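Local coordinates for cytochrome C-type biogenesis protein ccmF (Thermus thermophilus, PDB 6ZMQ), which is a membrane-bound cytochrome c heme lyase that binds heme and probably helps deliver it during cytochrome c biogenesis, at residues 438-452 with 464-478. Sequence-based numbering, arbitrary orientation.
With PTY (phosphatidylethanolamine), chain H.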
ATOM      1  N   ASN A 438     -36.023  -4.005  -2.242  1.00 91.28           N
ATOM      2  CA  ASN A 438     -35.755  -2.784  -3.001  1.00 76.61           C
ATOM      3  C   ASN A 438     -34.859  -3.059  -4.211  1.00 59.72           C
ATOM      4  O   ASN A 438     -34.700  -2.186  -5.084  1.00 54.48           O
ATOM      5  CB  ASN A 438     -35.109  -1.748  -2.067  1.00 79.68           C
ATOM      6  CG  ASN A 438     -35.294  -0.312  -2.539  1.00 80.63           C
ATOM      7  OD1 ASN A 438     -36.087  -0.036  -3.440  1.00 89.68           O
ATOM      8  ND2 ASN A 438     -34.578   0.616  -1.899  1.00 74.31           N
ATOM      9  N   LEU A 439     -34.404  -4.313  -4.344  1.00 60.04           N
ATOM     10  CA  LEU A 439     -33.356  -4.737  -5.268  1.00 50.17           C
ATOM     11  C   LEU A 439     -33.741  -4.581  -6.737  1.00 53.20           C
ATOM     12  O   LEU A 439     -32.869  -4.715  -7.600  1.00 59.15           O
ATOM     13  CB  LEU A 439     -32.974  -6.203  -4.999  1.00 53.05           C
ATOM     14  CG  LEU A 439     -32.233  -6.719  -3.750  1.00 63.15           C
ATOM     15  CD1 LEU A 439     -33.057  -6.727  -2.451  1.00 64.71           C
ATOM     16  CD2 LEU A 439     -31.704  -8.113  -4.038  1.00 64.13           C
ATOM     17  N   LEU A 440     -35.025  -4.345  -7.031  1.00 52.54           N
ATOM     18  CA  LEU A 440     -35.465  -3.994  -8.377  1.00 47.84           C
ATOM     19  C   LEU A 440     -34.798  -2.728  -8.903  1.00 62.62           C
ATOM     20  O   LEU A 440     -34.246  -2.748 -10.010  1.00 69.73           O
ATOM     21  CB  LEU A 440     -36.986  -3.845  -8.427  1.00 44.18           C
ATOM     22  CG  LEU A 440     -37.764  -5.151  -8.536  1.00 54.32           C
ATOM     23  CD1 LEU A 440     -39.066  -5.057  -7.781  1.00 49.88           C
ATOM     24  CD2 LEU A 440     -37.992  -5.492 -10.011  1.00 56.76           C
ATOM     25  N   VAL A 441     -34.874  -1.613  -8.142  1.00 72.78           N
ATOM     26  CA  VAL A 441     -34.475  -0.312  -8.706  1.00 61.49           C
ATOM     27  C   VAL A 441     -32.968  -0.277  -8.950  1.00 53.96           C
ATOM     28  O   VAL A 441     -32.504   0.200  -9.997  1.00 59.98           O
ATOM     29  CB  VAL A 441     -34.978   0.865  -7.836  1.00 51.18           C
ATOM     30  CG1 VAL A 441     -34.513   0.808  -6.395  1.00 49.42           C
ATOM     31  CG2 VAL A 441     -34.620   2.219  -8.465  1.00 45.62           C
ATOM     32  N   LEU A 442     -32.216  -0.934  -8.057  1.00 53.19           N
ATOM     33  CA  LEU A 442     -30.795  -1.193  -8.253  1.00 51.22           C
ATOM     34  C   LEU A 442     -30.546  -2.007  -9.509  1.00 56.41           C
ATOM     35  O   LEU A 442     -29.768  -1.581 -10.378  1.00 59.49           O
ATOM     36  CB  LEU A 442     -30.245  -1.935  -7.038  1.00 40.12           C
ATOM     37  CG  LEU A 442     -30.061  -1.073  -5.805  1.00 38.70           C
ATOM     38  CD1 LEU A 442     -29.715  -1.918  -4.591  1.00 28.43           C
ATOM     39  CD2 LEU A 442     -28.994  -0.066  -6.117  1.00 48.66           C
ATOM     40  N   LEU A 443     -31.304  -3.108  -9.667  1.00 54.35           N
ATOM     41  CA  LEU A 443     -31.216  -3.940 -10.863  1.00 53.80           C
ATOM     42  C   LEU A 443     -31.637  -3.143 -12.081  1.00 53.36           C
ATOM     43  O   LEU A 443     -30.996  -3.252 -13.133  1.00 52.40           O
ATOM     44  CB  LEU A 443     -32.081  -5.200 -10.716  1.00 53.08           C
ATOM     45  CG  LEU A 443     -31.751  -6.567 -11.338  1.00 53.25           C
ATOM     46  CD1 LEU A 443     -32.649  -7.638 -10.719  1.00 51.11           C
ATOM     47  CD2 LEU A 443     -31.883  -6.580 -12.863  1.00 50.05           C
ATOM     48  N   LEU A 444     -32.633  -2.254 -11.899  1.00 52.37           N
ATOM     49  CA  LEU A 444     -33.100  -1.369 -12.962  1.00 46.96           C
ATOM     50  C   LEU A 444     -31.978  -0.471 -13.437  1.00 50.92           C
ATOM     51  O   LEU A 444     -31.681  -0.435 -14.642  1.00 64.09           O
ATOM     52  CB  LEU A 444     -34.290  -0.538 -12.484  1.00 44.38           C
ATOM     53  CG  LEU A 444     -34.823   0.484 -13.489  1.00 39.51           C
ATOM     54  CD1 LEU A 444     -36.300   0.253 -13.761  1.00 40.32           C
ATOM     55  CD2 LEU A 444     -34.597   1.914 -12.992  1.00 39.43           C
ATOM     56  N   ALA A 445     -31.265   0.139 -12.470  1.00 45.00           N
ATOM     57  CA  ALA A 445     -30.100   0.959 -12.783  1.00 37.43           C
ATOM     58  C   ALA A 445     -29.025   0.120 -13.445  1.00 53.67           C
ATOM     59  O   ALA A 445     -28.502   0.511 -14.504  1.00 79.04           O
ATOM     60  CB  ALA A 445     -29.563   1.614 -11.514  1.00 32.97           C
ATOM     61  N   LEU A 446     -28.832  -1.105 -12.915  1.00 47.84           N
ATOM     62  CA  LEU A 446     -27.890  -2.075 -13.459  1.00 46.50           C
ATOM     63  C   LEU A 446     -28.262  -2.401 -14.893  1.00 63.96           C
ATOM     64  O   LEU A 446     -27.445  -2.179 -15.806  1.00 84.37           O
ATOM     65  CB  LEU A 446     -27.906  -3.347 -12.598  1.00 39.37           C
ATOM     66  CG  LEU A 446     -26.673  -4.222 -12.306  1.00 33.21           C
ATOM     67  CD1 LEU A 446     -27.051  -5.394 -11.372  1.00 31.93           C
ATOM     68  CD2 LEU A 446     -25.959  -4.736 -13.539  1.00 37.76           C
ATOM     69  N   ALA A 447     -29.564  -2.682 -15.114  1.00 49.46           N
ATOM     70  CA  ALA A 447     -30.037  -3.079 -16.434  1.00 42.62           C
ATOM     71  C   ALA A 447     -29.925  -1.923 -17.407  1.00 55.22           C
ATOM     72  O   ALA A 447     -29.444  -2.126 -18.538  1.00 72.87           O
ATOM     73  CB  ALA A 447     -31.473  -3.592 -16.362  1.00 41.94           C
ATOM     74  N   LEU A 448     -30.173  -0.690 -16.892  1.00 54.91           N
ATOM     75  CA  LEU A 448     -30.095   0.527 -17.700  1.00 49.98           C
ATOM     76  C   LEU A 448     -28.710   0.690 -18.274  1.00 51.10           C
ATOM     77  O   LEU A 448     -28.571   0.707 -19.509  1.00 65.03           O
ATOM     78  CB  LEU A 448     -30.446   1.768 -16.873  1.00 48.62           C
ATOM     79  CG  LEU A 448     -29.948   3.118 -17.450  1.00 39.26           C
ATOM     80  CD1 LEU A 448     -30.637   3.585 -18.750  1.00 38.83           C
ATOM     81  CD2 LEU A 448     -29.895   4.244 -16.419  1.00 33.00           C
ATOM     82  N   GLY A 449     -27.700   0.516 -17.400  1.00 42.22           N
ATOM     83  CA  GLY A 449     -26.326   0.787 -17.776  1.00 46.99           C
ATOM     84  C   GLY A 449     -25.850  -0.154 -18.852  1.00 54.28           C
ATOM     85  O   GLY A 449     -25.276   0.300 -19.852  1.00 74.20           O
ATOM     86  N   THR A 450     -26.302  -1.424 -18.768  1.00 43.76           N
ATOM     87  CA  THR A 450     -25.848  -2.433 -19.716  1.00 41.42           C
ATOM     88  C   THR A 450     -26.397  -2.138 -21.103  1.00 61.90           C
ATOM     89  O   THR A 450     -25.615  -2.003 -22.057  1.00 82.23           O
ATOM     90  CB  THR A 450     -26.248  -3.831 -19.240  1.00 39.46           C
ATOM     91  OG1 THR A 450     -25.769  -4.026 -17.905  1.00 44.50           O
ATOM     92  CG2 THR A 450     -25.648  -4.902 -20.141  1.00 41.55           C
ATOM     93  N   LEU A 451     -27.698  -1.818 -21.182  1.00 61.99           N
ATOM     94  CA  LEU A 451     -28.283  -1.520 -22.484  1.00 54.30           C
ATOM     95  C   LEU A 451     -27.823  -0.155 -22.969  1.00 56.00           C
ATOM     96  O   LEU A 451     -27.582   0.023 -24.172  1.00 56.53           O
ATOM     97  CB  LEU A 451     -29.808  -1.626 -22.437  1.00 42.62           C
ATOM     98  CG  LEU A 451     -30.406  -2.953 -21.950  1.00 46.71           C
ATOM     99  CD1 LEU A 451     -31.927  -2.974 -22.121  1.00 50.80           C
ATOM    100  CD2 LEU A 451     -29.770  -4.147 -22.664  1.00 49.26           C
ATOM    101  N   PHE A 452     -27.548   0.763 -22.024  1.00 55.15           N
ATOM    102  CA  PHE A 452     -27.058   2.086 -22.398  1.00 41.28           C
ATOM    103  C   PHE A 452     -25.629   1.995 -22.895  1.00 41.78           C
ATOM    104  O   PHE A 452     -25.179   2.836 -23.681  1.00 44.85           O
ATOM    105  CB  PHE A 452     -27.175   3.045 -21.214  1.00 40.92           C
ATOM    106  CG  PHE A 452     -26.797   4.453 -21.521  1.00 41.17           C
ATOM    107  CD1 PHE A 452     -27.263   5.082 -22.664  1.00 40.61           C
ATOM    108  CD2 PHE A 452     -25.999   5.165 -20.633  1.00 50.59           C
ATOM    109  CE1 PHE A 452     -26.913   6.385 -22.935  1.00 52.72           C
ATOM    110  CE2 PHE A 452     -25.651   6.479 -20.895  1.00 55.43           C
ATOM    111  CZ  PHE A 452     -26.109   7.088 -22.046  1.00 60.34           C
ATOM    112  N   PHE A 464     -21.298  -3.707 -19.177  1.00 55.43           N
ATOM    113  CA  PHE A 464     -21.714  -4.258 -17.895  1.00 47.62           C
ATOM    114  C   PHE A 464     -21.008  -3.555 -16.742  1.00 48.79           C
ATOM    115  O   PHE A 464     -21.576  -3.412 -15.657  1.00 58.74           O
ATOM    116  CB  PHE A 464     -21.440  -5.760 -17.848  1.00 44.95           C
ATOM    117  CG  PHE A 464     -21.751  -6.371 -16.518  1.00 39.88           C
ATOM    118  CD1 PHE A 464     -23.044  -6.330 -16.024  1.00 34.75           C
ATOM    119  CD2 PHE A 464     -20.740  -6.888 -15.719  1.00 38.13           C
ATOM    120  CE1 PHE A 464     -23.342  -6.857 -14.783  1.00 28.10           C
ATOM    121  CE2 PHE A 464     -21.031  -7.403 -14.473  1.00 28.99           C
ATOM    122  CZ  PHE A 464     -22.337  -7.392 -14.006  1.00 27.45           C
ATOM    123  N   ALA A 465     -19.773  -3.097 -16.960  1.00 53.89           N
ATOM    124  CA  ALA A 465     -19.091  -2.289 -15.952  1.00 50.35           C
ATOM    125  C   ALA A 465     -19.760  -0.931 -15.769  1.00 49.78           C
ATOM    126  O   ALA A 465     -19.826  -0.414 -14.643  1.00 54.21           O
ATOM    127  CB  ALA A 465     -17.626  -2.117 -16.332  1.00 44.75           C
ATOM    128  N   LEU A 466     -20.245  -0.338 -16.869  1.00 39.69           N
ATOM    129  CA  LEU A 466     -21.086   0.858 -16.784  1.00 45.40           C
ATOM    130  C   LEU A 466     -22.356   0.584 -15.986  1.00 59.95           C
ATOM    131  O   LEU A 466     -22.776   1.417 -15.167  1.00 74.34           O
ATOM    132  CB  LEU A 466     -21.445   1.349 -18.187  1.00 33.94           C
ATOM    133  CG  LEU A 466     -22.320   2.602 -18.309  1.00 30.68           C
ATOM    134  CD1 LEU A 466     -21.778   3.783 -17.507  1.00 40.32           C
ATOM    135  CD2 LEU A 466     -22.526   2.982 -19.768  1.00 29.59           C
ATOM    136  N   GLY A 467     -22.963  -0.586 -16.215  1.00 57.37           N
ATOM    137  CA  GLY A 467     -24.123  -0.998 -15.438  1.00 50.30           C
ATOM    138  C   GLY A 467     -23.823  -1.161 -13.960  1.00 43.67           C
ATOM    139  O   GLY A 467     -24.625  -0.773 -13.104  1.00 42.15           O
ATOM    140  N   LEU A 468     -22.636  -1.690 -13.647  1.00 43.87           N
ATOM    141  CA  LEU A 468     -22.218  -1.875 -12.258  1.00 54.71           C
ATOM    142  C   LEU A 468     -21.991  -0.545 -11.551  1.00 64.56           C
ATOM    143  O   LEU A 468     -22.388  -0.378 -10.392  1.00 84.72           O
ATOM    144  CB  LEU A 468     -20.944  -2.710 -12.197  1.00 44.95           C
ATOM    145  CG  LEU A 468     -21.074  -4.218 -12.372  1.00 30.47           C
ATOM    146  CD1 LEU A 468     -19.743  -4.869 -12.066  1.00 30.98           C
ATOM    147  CD2 LEU A 468     -22.179  -4.759 -11.492  1.00 29.72           C
ATOM    148  N   PHE A 469     -21.363   0.412 -12.241  1.00 47.14           N
ATOM    149  CA  PHE A 469     -21.159   1.739 -11.663  1.00 48.87           C
ATOM    150  C   PHE A 469     -22.476   2.491 -11.479  1.00 58.93           C
ATOM    151  O   PHE A 469     -22.643   3.222 -10.495  1.00 67.99           O
ATOM    152  CB  PHE A 469     -20.210   2.554 -12.534  1.00 50.81           C
ATOM    153  CG  PHE A 469     -20.085   3.996 -12.117  1.00 49.79           C
ATOM    154  CD1 PHE A 469     -19.374   4.323 -10.961  1.00 44.54           C
ATOM    155  CD2 PHE A 469     -20.674   5.018 -12.872  1.00 45.24           C
ATOM    156  CE1 PHE A 469     -19.243   5.634 -10.549  1.00 38.31           C
ATOM    157  CE2 PHE A 469     -20.563   6.349 -12.484  1.00 43.32           C
ATOM    158  CZ  PHE A 469     -19.839   6.666 -11.312  1.00 37.56           C
ATOM    159  N   LEU A 470     -23.405   2.358 -12.435  1.00 57.51           N
ATOM    160  CA  LEU A 470     -24.700   3.031 -12.314  1.00 50.33           C
ATOM    161  C   LEU A 470     -25.533   2.428 -11.191  1.00 64.17           C
ATOM    162  O   LEU A 470     -26.172   3.156 -10.420  1.00 78.27           O
ATOM    163  CB  LEU A 470     -25.451   2.976 -13.645  1.00 31.33           C
ATOM    164  CG  LEU A 470     -25.159   4.176 -14.548  1.00 30.69           C
ATOM    165  CD1 LEU A 470     -25.330   3.850 -16.014  1.00 38.17           C
ATOM    166  CD2 LEU A 470     -26.055   5.350 -14.154  1.00 32.19           C
ATOM    167  N   TYR A 471     -25.494   1.099 -11.067  1.00 54.63           N
ATOM    168  CA  TYR A 471     -26.063   0.384  -9.928  1.00 40.21           C
ATOM    169  C   TYR A 471     -25.433   0.834  -8.609  1.00 48.76           C
ATOM    170  O   TYR A 471     -26.127   0.976  -7.592  1.00 50.15           O
ATOM    171  CB  TYR A 471     -25.842  -1.115 -10.160  1.00 35.19           C
ATOM    172  CG  TYR A 471     -25.752  -1.956  -8.913  1.00 39.57           C
ATOM    173  CD1 TYR A 471     -26.896  -2.279  -8.202  1.00 48.58           C
ATOM    174  CD2 TYR A 471     -24.524  -2.412  -8.434  1.00 49.07           C
ATOM    175  CE1 TYR A 471     -26.832  -3.037  -7.057  1.00 47.28           C
ATOM    176  CE2 TYR A 471     -24.449  -3.150  -7.279  1.00 53.50           C
ATOM    177  CZ  TYR A 471     -25.608  -3.471  -6.600  1.00 51.50           C
ATOM    178  OH  TYR A 471     -25.545  -4.229  -5.459  1.00 59.00           O
ATOM    179  N   ASN A 472     -24.116   1.081  -8.614  1.00 58.08           N
ATOM    180  CA  ASN A 472     -23.409   1.462  -7.394  1.00 56.45           C
ATOM    181  C   ASN A 472     -23.760   2.880  -6.960  1.00 64.18           C
ATOM    182  O   ASN A 472     -23.978   3.124  -5.767  1.00 68.73           O
ATOM    183  CB  ASN A 472     -21.901   1.327  -7.597  1.00 36.70           C
ATOM    184  CG  ASN A 472     -21.353  -0.011  -7.119  1.00 31.01           C
ATOM    185  OD1 ASN A 472     -21.776  -0.530  -6.094  1.00 35.53           O
ATOM    186  ND2 ASN A 472     -20.387  -0.557  -7.851  1.00 27.15           N
ATOM    187  N   ALA A 473     -23.808   3.824  -7.906  1.00 51.57           N
ATOM    188  CA  ALA A 473     -24.235   5.188  -7.588  1.00 42.66           C
ATOM    189  C   ALA A 473     -25.697   5.232  -7.157  1.00 53.85           C
ATOM    190  O   ALA A 473     -26.071   6.051  -6.296  1.00 61.88           O
ATOM    191  CB  ALA A 473     -24.009   6.109  -8.787  1.00 31.78           C
ATOM    192  N   ALA A 474     -26.521   4.335  -7.719  1.00 52.86           N
ATOM    193  CA  ALA A 474     -27.896   4.159  -7.256  1.00 43.97           C
ATOM    194  C   ALA A 474     -27.946   3.703  -5.799  1.00 47.20           C
ATOM    195  O   ALA A 474     -28.762   4.199  -5.016  1.00 60.07           O
ATOM    196  CB  ALA A 474     -28.622   3.161  -8.156  1.00 29.20           C
ATOM    197  N   ALA A 475     -27.073   2.759  -5.420  1.00 39.45           N
ATOM    198  CA  ALA A 475     -27.028   2.291  -4.032  1.00 47.04           C
ATOM    199  C   ALA A 475     -26.516   3.353  -3.068  1.00 64.32           C
ATOM    200  O   ALA A 475     -26.976   3.407  -1.917  1.00 71.73           O
ATOM    201  CB  ALA A 475     -26.157   1.044  -3.927  1.00 37.32           C
ATOM    202  N   ILE A 476     -25.560   4.178  -3.512  1.00 66.28           N
ATOM    203  CA  ILE A 476     -25.079   5.291  -2.691  1.00 55.61           C
ATOM    204  C   ILE A 476     -26.201   6.291  -2.439  1.00 57.34           C
ATOM    205  O   ILE A 476     -26.414   6.734  -1.298  1.00 53.03           O
ATOM    206  CB  ILE A 476     -23.855   5.961  -3.349  1.00 46.80           C
ATOM    207  CG1 ILE A 476     -22.692   4.974  -3.454  1.00 44.32           C
ATOM    208  CG2 ILE A 476     -23.454   7.254  -2.631  1.00 48.35           C
ATOM    209  CD1 ILE A 476     -21.960   4.741  -2.190  1.00 48.30           C
ATOM    210  N   TYR A 477     -26.988   6.596  -3.486  1.00 59.37           N
ATOM    211  CA  TYR A 477     -28.146   7.474  -3.314  1.00 54.99           C
ATOM    212  C   TYR A 477     -29.228   6.852  -2.430  1.00 52.81           C
ATOM    213  O   TYR A 477     -29.837   7.563  -1.625  1.00 53.44           O
ATOM    214  CB  TYR A 477     -28.760   7.875  -4.659  1.00 57.00           C
ATOM    215  CG  TYR A 477     -30.002   8.729  -4.447  1.00 64.74           C
ATOM    216  CD1 TYR A 477     -29.926   9.945  -3.760  1.00 69.27           C
ATOM    217  CD2 TYR A 477     -31.262   8.276  -4.839  1.00 78.85           C
ATOM    218  CE1 TYR A 477     -31.063  10.706  -3.518  1.00 75.26           C
ATOM    219  CE2 TYR A 477     -32.406   9.030  -4.600  1.00 84.85           C
ATOM    220  CZ  TYR A 477     -32.296  10.242  -3.942  1.00 82.93           C
ATOM    221  OH  TYR A 477     -33.424  10.994  -3.708  1.00 88.11           O
ATOM    222  N   LEU A 478     -29.488   5.544  -2.561  1.00 60.29           N
ATOM    223  CA  LEU A 478     -30.535   4.913  -1.752  1.00 53.09           C
ATOM    224  C   LEU A 478     -30.151   4.871  -0.279  1.00 66.50           C
ATOM    225  O   LEU A 478     -30.996   5.094   0.601  1.00 69.22           O
ATOM    226  CB  LEU A 478     -30.830   3.501  -2.257  1.00 34.40           C
ATOM    227  CG  LEU A 478     -31.616   3.389  -3.562  1.00 33.61           C
ATOM    228  CD1 LEU A 478     -31.977   1.938  -3.857  1.00 42.81           C
ATOM    229  CD2 LEU A 478     -32.837   4.286  -3.552  1.00 40.85           C
TER
HETATM  230  C1  PTY H 707     -11.714  -7.611 -21.268  1.00 98.10           C
HETATM  231  C2  PTY H 707     -13.239 -14.027 -19.492  1.00 79.07           C
HETATM  232  C3  PTY H 707     -13.772 -13.453 -20.804  1.00 88.44           C
HETATM  233  O4  PTY H 707     -10.924  -6.906 -20.353  1.00 87.64           O
HETATM  234  C5  PTY H 707     -13.867  -8.851 -21.536  1.00112.60           C
HETATM  235  C6  PTY H 707     -12.988  -8.071 -20.562  1.00103.93           C
HETATM  236  O7  PTY H 707     -13.688  -6.963 -20.068  1.00100.81           O
HETATM  237  C8  PTY H 707     -13.768  -6.943 -18.671  1.00 88.38           C
HETATM  238  O10 PTY H 707     -13.158  -6.130 -18.055  1.00 83.12           O
HETATM  239  C11 PTY H 707     -14.624  -7.988 -17.954  1.00 86.02           C
HETATM  240  C12 PTY H 707     -15.789  -7.342 -17.206  1.00 81.10           C
HETATM  241  C13 PTY H 707     -16.984  -8.298 -17.245  1.00 65.61           C
HETATM  242  C14 PTY H 707     -16.757  -9.457 -16.273  1.00 46.70           C
HETATM  243  C15 PTY H 707     -17.980 -10.373 -16.242  1.00 43.95           C
HETATM  244  C16 PTY H 707     -18.761 -10.230 -14.931  1.00 47.48           C
HETATM  245  C17 PTY H 707     -20.105 -10.950 -15.086  1.00 51.97           C
HETATM  246  C18 PTY H 707     -20.929 -10.946 -13.793  1.00 46.42           C
HETATM  247  C19 PTY H 707     -22.369 -11.351 -14.133  1.00 48.44           C
HETATM  248  C20 PTY H 707     -23.399 -10.817 -13.130  1.00 49.47           C
HETATM  249  C21 PTY H 707     -24.791 -10.839 -13.774  1.00 52.79           C
HETATM  250  C22 PTY H 707     -25.737 -11.800 -13.045  1.00 55.45           C
HETATM  251  C23 PTY H 707     -27.157 -11.694 -13.614  1.00 65.48           C
HETATM  252  C24 PTY H 707     -28.176 -12.235 -12.608  1.00 69.99           C
HETATM  253  C25 PTY H 707     -29.579 -11.752 -12.972  1.00 65.41           C
HETATM  254  C26 PTY H 707     -30.332 -11.417 -11.688  1.00 61.10           C
HETATM  255  C27 PTY H 707     -31.374 -12.500 -11.414  1.00 50.24           C
HETATM  256  C28 PTY H 707     -31.691 -12.530  -9.921  1.00 37.40           C
HETATM  257  C29 PTY H 707     -30.488 -13.099  -9.173  1.00 33.80           C
HETATM  258  C30 PTY H 707      -9.564  -7.234 -20.383  1.00 77.37           C
HETATM  259  C31 PTY H 707      -8.717  -7.138 -19.113  1.00 67.09           C
HETATM  260  O30 PTY H 707      -9.058  -7.581 -21.395  1.00 75.19           O
HETATM  261  C32 PTY H 707      -9.614  -6.983 -17.886  1.00 58.71           C
HETATM  262  C33 PTY H 707      -8.755  -6.958 -16.622  1.00 58.01           C
HETATM  263  C34 PTY H 707      -9.607  -7.369 -15.425  1.00 61.60           C
HETATM  264  C35 PTY H 707     -10.591  -6.250 -15.096  1.00 67.32           C
HETATM  265  C36 PTY H 707     -10.447  -5.880 -13.623  1.00 68.95           C
HETATM  266  C37 PTY H 707     -11.792  -5.415 -13.069  1.00 69.65           C
HETATM  267  C38 PTY H 707     -11.602  -5.143 -11.582  1.00 55.40           C
HETATM  268  C39 PTY H 707     -12.625  -4.115 -11.116  1.00 48.27           C
HETATM  269  C40 PTY H 707     -12.133  -3.461  -9.829  1.00 48.46           C
HETATM  270  C41 PTY H 707     -13.306  -3.419  -8.851  1.00 53.74           C
HETATM  271  C42 PTY H 707     -12.916  -2.634  -7.603  1.00 49.99           C
HETATM  272  C43 PTY H 707     -11.890  -3.445  -6.816  1.00 41.51           C
HETATM  273  C44 PTY H 707     -11.757  -2.899  -5.395  1.00 44.30           C
HETATM  274  P1  PTY H 707     -13.533 -11.348 -22.332  0.60103.04           P
HETATM  275  O11 PTY H 707     -13.533 -12.073 -20.852  1.00 95.97           O
HETATM  276  O12 PTY H 707     -14.916 -11.423 -22.931  1.00110.34           O
HETATM  277  O13 PTY H 707     -12.577 -12.081 -23.240  1.00 94.46           O
HETATM  278  O14 PTY H 707     -13.062  -9.771 -22.216  1.00111.59           O
HETATM  279  N1  PTY H 707     -13.723 -15.384 -19.294  1.00 73.41           N
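Gly-449 and Gly-467 meet backbone to backbone, their CA atoms 3.7 Å apart, where two consecutive helices, both predicted to span the membrane, pair as an antiparallel helical hairpin. The axes of segments 439-452 and 464-478 approach to 6.8 Å at 148°, a separation that small residues allow: a side chain at either glycine would probably collide with the opposite helix. Nearby, the CA-H of Leu-446 is directed almost straight at the carbonyl O of Gly-467. Ala-445 and Ala-474 extend the close approach, their methyls meeting at 3.8 Å.

Larger residues flank this strip, and two leucines act as knobs in holes. Leu-442 enters among Tyr-471, Ala-474, Ala-475 and Leu-478; its CB lies in the plane of the Tyr-471 ring, at the edge, 3.6 Å from CD1, while CD2 continues to the alanines. Leu-446 sits among Phe-464, Gly-467, Leu-468 and Tyr-471, its CD2 3.6 Å from CE1 of Phe-464. With CG anti to the backbone N (chi1 176°), the Phe-464 ring runs alongside Thr-450, whose OG1 lies at its edge, and Leu-468 CG lies over one face, toward the rim. The far rim, CE2, touches C18 of phosphatidylethanolamine at 3.6 Å, so a large apolar ring suits a place between Leu-446 and the acyl chain. With an alanine in place of Phe-464, Leu-446 CD2 would probably lose the ring it rests on and a gap open toward the lipid chain.

Farther out, on helix 402-422, Leu-418 touches Leu-446, and the Leu-418 carbonyl O is hydrogen-bonded to the Tyr-471 hydroxyl, satisfying the polar end of a buried ring. Threonine suits its site because its hydroxyl can bond within its own helix: Thr-450 OG1 reaches Leu-446 O at 3.3 Å, 40° out of the carbonyl plane.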